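Long-range contacts in farnesyl pyrophosphate synthase (Pseudomonas aeruginosa, PDB 3ZOU), which probably condenses allylic diphosphates with isopentenyl diphosphate to make farnesyl diphosphate, and here holds the substrate geranyl diphosphate and magnesium ions: residues H77-V82 with L112-L117; L120-L125 with T143-A148. All blocks are in the same frame, centred on the assembly; numbering follows the deposited sequence.

Interaction 1 (H77-V82 with L112-L117). With GPP (geranyl diphosphate), chain E.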
loop_
_atom_site.group_PDB
_atom_site.type_symbol
_atom_site.label_atom_id
_atom_site.label_comp_id
_atom_site.label_asym_id
_atom_site.label_seq_id
_atom_site.Cartn_x
_atom_site.Cartn_y
_atom_site.Cartn_z
ATOM N N HIS A 77 -5.937 7.940 -3.982
ATOM C CA HIS A 77 -5.853 9.221 -4.615
ATOM C C HIS A 77 -5.134 10.283 -3.719
ATOM O O HIS A 77 -4.168 10.901 -4.130
ATOM C CB HIS A 77 -7.251 9.718 -5.009
ATOM C CG HIS A 77 -7.246 11.026 -5.710
ATOM N ND1 HIS A 77 -6.505 11.304 -6.828
ATOM C CD2 HIS A 77 -7.868 12.179 -5.382
ATOM C CE1 HIS A 77 -6.713 12.554 -7.181
ATOM N NE2 HIS A 77 -7.521 13.100 -6.305
ATOM N N ALA A 78 -5.560 10.365 -2.480
ATOM C CA ALA A 78 -5.000 11.331 -1.517
ATOM C C ALA A 78 -3.526 11.067 -1.291
ATOM O O ALA A 78 -2.739 11.975 -1.293
ATOM C CB ALA A 78 -5.750 11.242 -0.210
ATOM N N TYR A 79 -3.158 9.780 -1.115
ATOM C CA TYR A 79 -1.728 9.471 -0.816
ATOM C C TYR A 79 -0.915 9.895 -2.059
ATOM O O TYR A 79 0.181 10.500 -1.919
ATOM C CB TYR A 79 -1.466 8.032 -0.421
ATOM C CG TYR A 79 -0.671 7.204 -1.440
ATOM C CD1 TYR A 79 0.669 7.413 -1.593
ATOM C CD2 TYR A 79 -1.240 6.216 -2.207
ATOM C CE1 TYR A 79 1.411 6.693 -2.526
ATOM C CE2 TYR A 79 -0.520 5.505 -3.156
ATOM C CZ TYR A 79 0.800 5.728 -3.303
ATOM O OH TYR A 79 1.492 5.048 -4.253
ATOM N N SER A 80 -1.444 9.659 -3.263
ATOM C CA SER A 80 -0.673 9.968 -4.487
ATOM C C SER A 80 -0.427 11.437 -4.643
ATOM O O SER A 80 0.678 11.818 -5.030
ATOM C CB SER A 80 -1.389 9.381 -5.708
ATOM O OG SER A 80 -2.471 10.191 -6.098
ATOM N N LEU A 81 -1.349 12.282 -4.190
ATOM C CA LEU A 81 -1.179 13.756 -4.315
ATOM C C LEU A 81 -0.118 14.248 -3.321
ATOM O O LEU A 81 0.657 15.116 -3.650
ATOM C CB LEU A 81 -2.540 14.446 -4.116
ATOM C CG LEU A 81 -3.603 14.120 -5.195
ATOM C CD1 LEU A 81 -4.845 14.951 -4.835
ATOM C CD2 LEU A 81 -3.060 14.292 -6.608
ATOM N N VAL A 82 -0.095 13.678 -2.115
ATOM C CA VAL A 82 0.920 14.055 -1.129
ATOM C C VAL A 82 2.285 13.783 -1.711
ATOM O O VAL A 82 3.152 14.655 -1.631
ATOM C CB VAL A 82 0.673 13.346 0.219
ATOM C CG1 VAL A 82 1.832 13.612 1.161
ATOM C CG2 VAL A 82 -0.623 13.825 0.861
ATOM N N LEU A 112 5.480 9.740 5.179
ATOM C CA LEU A 112 4.958 8.720 6.073
ATOM C C LEU A 112 3.402 8.726 6.127
ATOM O O LEU A 112 2.795 7.653 6.048
ATOM C CB LEU A 112 5.502 8.890 7.510
ATOM C CG LEU A 112 6.991 8.563 7.604
ATOM C CD1 LEU A 112 7.468 8.910 9.005
ATOM C CD2 LEU A 112 7.240 7.099 7.313
ATOM N N ALA A 113 2.764 9.885 6.314
ATOM C CA ALA A 113 1.302 9.973 6.314
ATOM C C ALA A 113 0.763 9.319 5.079
ATOM O O ALA A 113 -0.199 8.548 5.142
ATOM C CB ALA A 113 0.835 11.409 6.405
ATOM N N ALA A 114 1.308 9.681 3.942
ATOM C CA ALA A 114 0.848 9.110 2.667
ATOM C C ALA A 114 1.108 7.625 2.561
ATOM O O ALA A 114 0.243 6.842 2.115
ATOM C CB ALA A 114 1.411 9.874 1.516
ATOM N N ASP A 115 2.249 7.129 3.037
ATOM C CA ASP A 115 2.472 5.686 3.076
ATOM C C ASP A 115 1.398 4.965 3.936
ATOM O O ASP A 115 0.977 3.863 3.546
ATOM C CB ASP A 115 3.867 5.396 3.660
ATOM C CG ASP A 115 5.002 5.705 2.737
ATOM O OD1 ASP A 115 4.837 5.857 1.538
ATOM O OD2 ASP A 115 6.187 5.793 3.237
ATOM N N GLY A 116 1.018 5.554 5.076
ATOM C CA GLY A 116 0.009 5.011 5.940
ATOM C C GLY A 116 -1.373 5.065 5.280
ATOM O O GLY A 116 -2.174 4.184 5.515
ATOM N N LEU A 117 -1.626 6.076 4.443
ATOM C CA LEU A 117 -2.909 6.153 3.706
ATOM C C LEU A 117 -2.977 5.012 2.734
ATOM O O LEU A 117 -4.039 4.457 2.519
ATOM C CB LEU A 117 -3.053 7.510 2.988
ATOM C CG LEU A 117 -3.272 8.733 3.894
ATOM C CD1 LEU A 117 -3.176 10.002 3.070
ATOM C CD2 LEU A 117 -4.537 8.642 4.675
HETATM C C1 GPP E . -1.042 14.529 -10.054
HETATM O O1 GPP E . -0.667 14.882 -11.408
HETATM C C2 GPP E . -0.502 13.178 -9.723
HETATM C C3 GPP E . -1.189 12.034 -9.958
HETATM C C4 GPP E . -2.585 12.154 -10.418
HETATM C C5 GPP E . -0.671 10.712 -9.606
HETATM C C6 GPP E . 0.505 10.857 -8.617
HETATM C C7 GPP E . 1.086 9.529 -8.440
HETATM C C8 GPP E . 2.009 9.160 -7.564
HETATM C C9 GPP E . 2.686 10.014 -6.477
HETATM C C10 GPP E . 2.281 7.709 -7.802
HETATM P PA GPP E . -0.144 16.366 -11.714
HETATM O O1A GPP E . 1.179 16.606 -10.937
HETATM O O2A GPP E . -0.030 16.438 -13.224
HETATM O O3A GPP E . -1.435 17.202 -11.251
HETATM P PB GPP E . -1.577 18.307 -10.080
HETATM O O1B GPP E . -0.252 18.267 -9.331
HETATM O O2B GPP E . -1.799 19.637 -10.772
HETATM O O3B GPP E . -2.782 17.738 -9.333
#

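Interaction 2 (L120-L125 with T143-A148)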
loop_
_atom_site.group_PDB
_atom_site.type_symbol
_atom_site.label_atom_id
_atom_site.label_comp_id
_atom_site.label_asym_id
_atom_site.label_seq_id
_atom_site.Cartn_x
_atom_site.Cartn_y
_atom_site.Cartn_z
ATOM N N LEU A 120 -3.803 1.941 4.584
ATOM C CA LEU A 120 -5.192 2.015 5.065
ATOM C C LEU A 120 -6.173 1.656 3.988
ATOM O O LEU A 120 -7.238 1.105 4.272
ATOM C CB LEU A 120 -5.447 3.361 5.632
ATOM C CG LEU A 120 -6.803 3.672 6.254
ATOM C CD1 LEU A 120 -7.023 2.723 7.397
ATOM C CD2 LEU A 120 -6.779 5.109 6.750
ATOM N N ALA A 121 -5.920 2.087 2.762
ATOM C CA ALA A 121 -6.823 1.801 1.644
ATOM C C ALA A 121 -7.067 0.289 1.590
ATOM O O ALA A 121 -8.185 -0.198 1.352
ATOM C CB ALA A 121 -6.298 2.338 0.348
ATOM N N PHE A 122 -5.989 -0.482 1.669
ATOM C CA PHE A 122 -6.025 -1.951 1.561
ATOM C C PHE A 122 -6.641 -2.572 2.820
ATOM O O PHE A 122 -7.463 -3.477 2.724
ATOM C CB PHE A 122 -4.619 -2.517 1.213
ATOM C CG PHE A 122 -4.173 -2.085 -0.154
ATOM C CD1 PHE A 122 -4.830 -2.558 -1.277
ATOM C CD2 PHE A 122 -3.154 -1.209 -0.338
ATOM C CE1 PHE A 122 -4.381 -2.190 -2.554
ATOM C CE2 PHE A 122 -2.714 -0.838 -1.607
ATOM C CZ PHE A 122 -3.376 -1.287 -2.700
ATOM N N GLU A 123 -6.369 -1.972 3.989
ATOM C CA GLU A 123 -7.031 -2.409 5.201
ATOM C C GLU A 123 -8.539 -2.289 5.094
ATOM O O GLU A 123 -9.242 -3.205 5.499
ATOM C CB GLU A 123 -6.531 -1.555 6.404
ATOM C CG GLU A 123 -7.127 -2.041 7.728
ATOM C CD GLU A 123 -6.642 -1.227 8.894
ATOM O OE1 GLU A 123 -5.607 -0.551 8.869
ATOM O OE2 GLU A 123 -7.407 -1.213 9.887
ATOM N N VAL A 124 -9.026 -1.163 4.600
ATOM C CA VAL A 124 -10.461 -0.903 4.509
ATOM C C VAL A 124 -11.146 -1.941 3.627
ATOM O O VAL A 124 -12.253 -2.408 3.924
ATOM C CB VAL A 124 -10.684 0.521 4.035
ATOM C CG1 VAL A 124 -12.045 0.770 3.456
ATOM C CG2 VAL A 124 -10.418 1.451 5.194
ATOM N N LEU A 125 -10.534 -2.333 2.523
ATOM C CA LEU A 125 -11.149 -3.324 1.633
ATOM C C LEU A 125 -11.105 -4.706 2.182
ATOM O O LEU A 125 -11.939 -5.538 1.816
ATOM C CB LEU A 125 -10.499 -3.309 0.227
ATOM C CG LEU A 125 -10.700 -2.083 -0.577
ATOM C CD1 LEU A 125 -9.981 -2.241 -1.931
ATOM C CD2 LEU A 125 -12.192 -1.871 -0.807
ATOM N N THR A 143 -7.403 -7.068 -5.345
ATOM C CA THR A 143 -6.584 -7.327 -6.514
ATOM C C THR A 143 -6.626 -6.168 -7.453
ATOM O O THR A 143 -5.605 -5.645 -7.966
ATOM C CB THR A 143 -7.088 -8.588 -7.236
ATOM O OG1 THR A 143 -6.715 -9.699 -6.462
ATOM C CG2 THR A 143 -6.471 -8.735 -8.617
ATOM N N ARG A 144 -7.828 -5.719 -7.770
ATOM C CA ARG A 144 -7.942 -4.672 -8.787
ATOM C C ARG A 144 -7.358 -3.377 -8.294
ATOM O O ARG A 144 -6.677 -2.655 -9.028
ATOM C CB ARG A 144 -9.405 -4.503 -9.178
ATOM C CG ARG A 144 -9.917 -5.711 -9.973
ATOM C CD ARG A 144 -9.485 -5.556 -11.420
ATOM N NE ARG A 144 -9.749 -6.684 -12.268
ATOM C CZ ARG A 144 -9.799 -6.582 -13.598
ATOM N NH1 ARG A 144 -9.658 -5.382 -14.199
ATOM N NH2 ARG A 144 -10.039 -7.666 -14.316
ATOM N N LEU A 145 -7.588 -3.032 -7.030
ATOM C CA LEU A 145 -7.046 -1.783 -6.518
ATOM C C LEU A 145 -5.489 -1.823 -6.467
ATOM O O LEU A 145 -4.838 -0.855 -6.774
ATOM C CB LEU A 145 -7.588 -1.453 -5.156
ATOM C CG LEU A 145 -7.197 -0.016 -4.726
ATOM C CD1 LEU A 145 -7.619 1.051 -5.701
ATOM C CD2 LEU A 145 -7.778 0.329 -3.363
ATOM N N ALA A 146 -4.974 -2.953 -6.044
ATOM C CA ALA A 146 -3.479 -3.072 -5.920
ATOM C C ALA A 146 -2.853 -2.982 -7.276
ATOM O O ALA A 146 -1.850 -2.320 -7.430
ATOM C CB ALA A 146 -3.095 -4.371 -5.262
ATOM N N ARG A 147 -3.464 -3.602 -8.285
ATOM C CA ARG A 147 -2.922 -3.509 -9.654
ATOM C C ARG A 147 -3.048 -2.106 -10.215
ATOM O O ARG A 147 -2.106 -1.545 -10.812
ATOM C CB ARG A 147 -3.611 -4.458 -10.605
ATOM C CG ARG A 147 -3.458 -5.897 -10.341
ATOM C CD ARG A 147 -4.254 -6.685 -11.411
ATOM N NE ARG A 147 -4.104 -8.143 -11.288
ATOM C CZ ARG A 147 -4.961 -9.055 -11.771
ATOM N NH1 ARG A 147 -6.087 -8.705 -12.395
ATOM N NH2 ARG A 147 -4.699 -10.348 -11.606
ATOM N N ALA A 148 -4.189 -1.484 -9.951
ATOM C CA ALA A 148 -4.385 -0.134 -10.450
ATOM C C ALA A 148 -3.532 0.897 -9.782
ATOM O O ALA A 148 -3.227 1.950 -10.385
ATOM C CB ALA A 148 -5.846 0.264 -10.266
#

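Interaction 1 (H77-V82 with L112-L117)
Two donors grip the carbonyl oxygen of His77: the helical amide N of Leu81, and the hydroxyl of Ser80, whose OG lies 2.7 Å from His77 O, in the carbonyl plane and on a lone pair. Ser80 OG reaches it from the crowded position between its own N and carbonyl carbon (chi1 79°). On the same side of the helix, Ser80 CB lies 3.7 Å from GPP C7, and Leu81 CD2 comes near GPP C1. Toward 112-117 the helix presents Tyr79 and Val82. The axes run nearly antiparallel and close, 8.4 Å apart, because Ala114 sits at the crossing: its CB lies 3.8 Å from Val82 CG1, and its carbonyl O is 3.3 Å from Tyr79 CB. Leu117 CB packs on Tyr79 CB at 3.8 Å while its CD1 reaches back toward Ala78 CB. The Tyr79 ring meets His83 edge-to-face, and the side chain packs on Asp115 of the second subunit. No hydrogen bond joins the two segments. One helix thus packs on 112-117 with one flank and borders the prenyl chain with another, an arrangement characteristic of the all-helical isoprenoid synthase fold.

Interaction 2 (L120-L125 with T143-A148)
Leu145, Phe122 and Leu125 carry most of this antiparallel helix pair in the all-helical isoprenoid synthase fold, with the end of helix 107-126 set against helix 135-149. The short axes stay 10.8 Å apart, a spacing filled by large side chains from both helices, and no hydrogen bond crosses. Leu145 has the most surface buried by the contact. Its CG stands anti to the backbone N (chi1 -170°), so the CD2 branch extends toward helix 107-126, between Phe122 and Leu125. Leu145 CD2 touches Leu125 CD1 at 3.7 Å, the two leucines crossing at about a right angle, and the same methyl makes a looser approach to Ala121 CB at 4.5 Å. On its other flank Leu145 CG lies 4.2 Å from Phe122 CE1. Leu125 also packs on Leu192 of helix 171-196 and Ala72 of helix 67-85; Leu145 meets Leu185 of helix 171-196. The apolar seam is therefore continuous with neighbouring helices of the bundle. Phe122 starts along the flank of its helix, but its ring swings across to the opposite backbone. It arrives edge first, and the small side chain of Ala146 allows the rim this close, with Ala146 CB 3.7 Å from Phe122 CE1. The ring also stacks on Phe122 of the second subunit, which ties this packing to the dimer interface. The ring's edge rests on the main chain of Ala146: Phe122 CE1 is 3.6 Å from Ala146 CA, and Ala146 N lies in the ring plane.

Helix 107-126 is common to both contacts, whose centres lie 13 Å apart. Its segment 112-117 packs on helix 67-85 in interaction 1, and its later segment 120-125 packs on helix 135-149 in interaction 2. The contacts come in series along the chain, the first closing before the second opens, so three successive long helices of the bundle are joined. Interaction 1 contributes Ser80 and Leu81 to the geranyl diphosphate pocket, whereas the Phe122 side chain of interaction 2 is about 12 Å from that ligand. Both contacts also touch the second subunit, so helix 107-126 links the internal packing of each chain with the dimer interface.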